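Local coordinates for E3 ubiquitin-protein ligase TRIM65 (Homo sapiens, PDB 7JL4) that attaches ubiquitin to target proteins in innate immunity, autophagy and inflammation, seen here in its PRY-SPRY domain, at residues S6-C9 with P10-K14. Sequence-based numbering, arbitrary orientation.
Sequences STVC and PLRRK
Cys9 caps the start of the short helix 10-15 as its N-cap residue, near the N-terminus of this B30.2/SPRY domain. Its SG, swung anti to the backbone N (chi1 166°), turns back over the first turn and accepts a bond from Arg12 N at 3.5 Å. The same sulfur rests on Leu11 CB, 3.8 Å away, and beside Pro10 CD. The Cys9 carbonyl accepts the first helical backbone bond, from Arg13 N to Cys9 O at 2.8 Å. With an alanine in place of Cys9, Arg12 N would probably lose its side-chain cap and a small gap open beside Leu11 CB. Val8, one residue earlier, sits between two arginine side chains and crosses each at about a right angle. CG1 faces the Arg12 aliphatic chain, 4.1 Å from Arg12 CB, while CG2 meets the Arg13 guanidinium obliquely, 3.6 Å from Arg13 NH2. Arg13, bent at chi3 (-80°), brings its head back to the loop, where one water links Arg13 NE to Val8 O. The Arg12 chain is extended from CG to NE, and its NH2 forms a salt bridge with Glu76 of strand 72-79, tying the capped helix to the seven-stranded sheet. Leu156 and Thr160 touch the Arg12 side chain. At the guanidinium edge, in its plane, another water accepts from Arg12 NH1 at 3.1 Å and from Cys9 N at 3.2 Å.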
ATOM      1  N   SER A   6      13.985  -9.675  17.013  1.00 43.54           N
ATOM      2  CA  SER A   6      13.902 -11.070  16.615  1.00 47.66           C
ATOM      3  C   SER A   6      14.935 -11.238  15.513  1.00 53.93           C
ATOM      4  O   SER A   6      15.286 -10.265  14.843  1.00 68.34           O
ATOM      5  CB  SER A   6      12.500 -11.436  16.119  1.00 44.37           C
ATOM      6  OG  SER A   6      12.170 -10.695  14.958  1.00 46.65           O
ATOM      7  N   THR A   7      15.445 -12.453  15.340  1.00 68.92           N
ATOM      8  CA  THR A   7      16.412 -12.665  14.266  1.00 70.35           C
ATOM      9  C   THR A   7      15.702 -12.587  12.913  1.00 64.59           C
ATOM     10  O   THR A   7      14.708 -13.284  12.669  1.00 64.43           O
ATOM     11  CB  THR A   7      17.169 -13.987  14.442  1.00 72.33           C
ATOM     12  OG1 THR A   7      18.207 -14.082  13.457  1.00 79.54           O
ATOM     13  CG2 THR A   7      16.260 -15.201  14.350  1.00 77.77           C
ATOM     14  N   VAL A   8      16.192 -11.691  12.059  1.00 52.74           N
ATOM     15  CA  VAL A   8      15.585 -11.472  10.752  1.00 51.78           C
ATOM     16  C   VAL A   8      15.801 -12.714   9.897  1.00 54.46           C
ATOM     17  O   VAL A   8      16.939 -13.159   9.695  1.00 39.58           O
ATOM     18  CB  VAL A   8      16.161 -10.217  10.084  1.00 51.21           C
ATOM     19  CG1 VAL A   8      15.583 -10.033   8.690  1.00 41.32           C
ATOM     20  CG2 VAL A   8      15.887  -8.982  10.943  1.00 50.94           C
ATOM     21  N   CYS A   9      14.695 -13.305   9.441  1.00 35.54           N
ATOM     22  CA  CYS A   9      14.621 -14.325   8.409  1.00 29.54           C
ATOM     23  C   CYS A   9      15.588 -14.030   7.269  1.00 29.70           C
ATOM     24  O   CYS A   9      15.569 -12.918   6.734  1.00 29.62           O
ATOM     25  CB  CYS A   9      13.188 -14.371   7.880  1.00 32.25           C
ATOM     26  SG  CYS A   9      13.017 -15.268   6.391  1.00 36.92           S
ATOM     27  N   PRO A  10      16.440 -14.982   6.861  1.00 35.06           N
ATOM     28  CA  PRO A  10      17.385 -14.697   5.764  1.00 31.69           C
ATOM     29  C   PRO A  10      16.721 -14.332   4.441  1.00 41.14           C
ATOM     30  O   PRO A  10      17.295 -13.550   3.665  1.00 33.93           O
ATOM     31  CB  PRO A  10      18.203 -15.993   5.653  1.00 42.53           C
ATOM     32  CG  PRO A  10      17.420 -17.020   6.372  1.00 41.57           C
ATOM     33  CD  PRO A  10      16.693 -16.296   7.465  1.00 39.95           C
ATOM     34  N   LEU A  11      15.536 -14.873   4.143  1.00 33.94           N
ATOM     35  CA  LEU A  11      14.826 -14.428   2.947  1.00 32.89           C
ATOM     36  C   LEU A  11      14.399 -12.974   3.086  1.00 28.04           C
ATOM     37  O   LEU A  11      14.525 -12.186   2.141  1.00 30.14           O
ATOM     38  CB  LEU A  11      13.624 -15.334   2.671  1.00 35.46           C
ATOM     39  CG  LEU A  11      12.747 -14.909   1.483  1.00 43.76           C
ATOM     40  CD1 LEU A  11      13.572 -14.842   0.189  1.00 42.54           C
ATOM     41  CD2 LEU A  11      11.523 -15.833   1.300  1.00 43.35           C
ATOM     42  N   ARG A  12      13.924 -12.590   4.269  1.00 27.72           N
ATOM     43  CA  ARG A  12      13.552 -11.198   4.476  1.00 27.30           C
ATOM     44  C   ARG A  12      14.781 -10.308   4.371  1.00 31.12           C
ATOM     45  O   ARG A  12      14.719  -9.203   3.819  1.00 26.64           O
ATOM     46  CB  ARG A  12      12.861 -11.041   5.833  1.00 30.92           C
ATOM     47  CG  ARG A  12      12.302  -9.655   6.132  1.00 27.54           C
ATOM     48  CD  ARG A  12      11.689  -9.618   7.544  1.00 29.84           C
ATOM     49  NE  ARG A  12      11.226  -8.284   7.916  1.00 25.25           N
ATOM     50  CZ  ARG A  12      10.958  -7.908   9.159  1.00 33.38           C
ATOM     51  NH1 ARG A  12      11.135  -8.772  10.164  1.00 31.92           N
ATOM     52  NH2 ARG A  12      10.540  -6.665   9.399  1.00 26.68           N
ATOM     53  N   ARG A  13      15.917 -10.780   4.882  1.00 25.38           N
ATOM     54  CA  ARG A  13      17.127  -9.966   4.789  1.00 28.97           C
ATOM     55  C   ARG A  13      17.527  -9.762   3.333  1.00 30.41           C
ATOM     56  O   ARG A  13      18.040  -8.698   2.965  1.00 32.44           O
ATOM     57  CB  ARG A  13      18.260 -10.617   5.582  1.00 30.74           C
ATOM     58  CG  ARG A  13      19.472  -9.710   5.814  1.00 47.20           C
ATOM     59  CD  ARG A  13      20.228 -10.102   7.079  1.00 52.45           C
ATOM     60  NE  ARG A  13      19.633  -9.617   8.321  1.00 52.74           N
ATOM     61  CZ  ARG A  13      19.777  -8.375   8.769  1.00 51.02           C
ATOM     62  NH1 ARG A  13      20.462  -7.496   8.053  1.00 47.89           N
ATOM     63  NH2 ARG A  13      19.231  -8.005   9.921  1.00 54.37           N
ATOM     64  N   LYS A  14      17.308 -10.775   2.481  1.00 25.80           N
ATOM     65  CA  LYS A  14      17.596 -10.601   1.059  1.00 26.85           C
ATOM     66  C   LYS A  14      16.682  -9.551   0.438  1.00 30.48           C
ATOM     67  O   LYS A  14      17.130  -8.730  -0.368  1.00 25.20           O
ATOM     68  CB  LYS A  14      17.463 -11.934   0.323  1.00 30.27           C
ATOM     69  CG  LYS A  14      17.654 -11.851  -1.178  1.00 37.39           C
ATOM     70  CD  LYS A  14      17.452 -13.207  -1.832  1.00 49.71           C
ATOM     71  CE  LYS A  14      17.015 -13.071  -3.286  1.00 62.57           C
ATOM     72  NZ  LYS A  14      17.629 -14.129  -4.151  1.00 63.62           N
TER
HETATM   73  O   HOH W   1      18.732 -10.330  12.462  1.00 46.91           O
HETATM   74  O   HOH W   2      19.222 -11.833   9.505  1.00 47.57           O
HETATM   75  O   HOH W   3      11.887 -11.825  10.137  1.00 35.75           O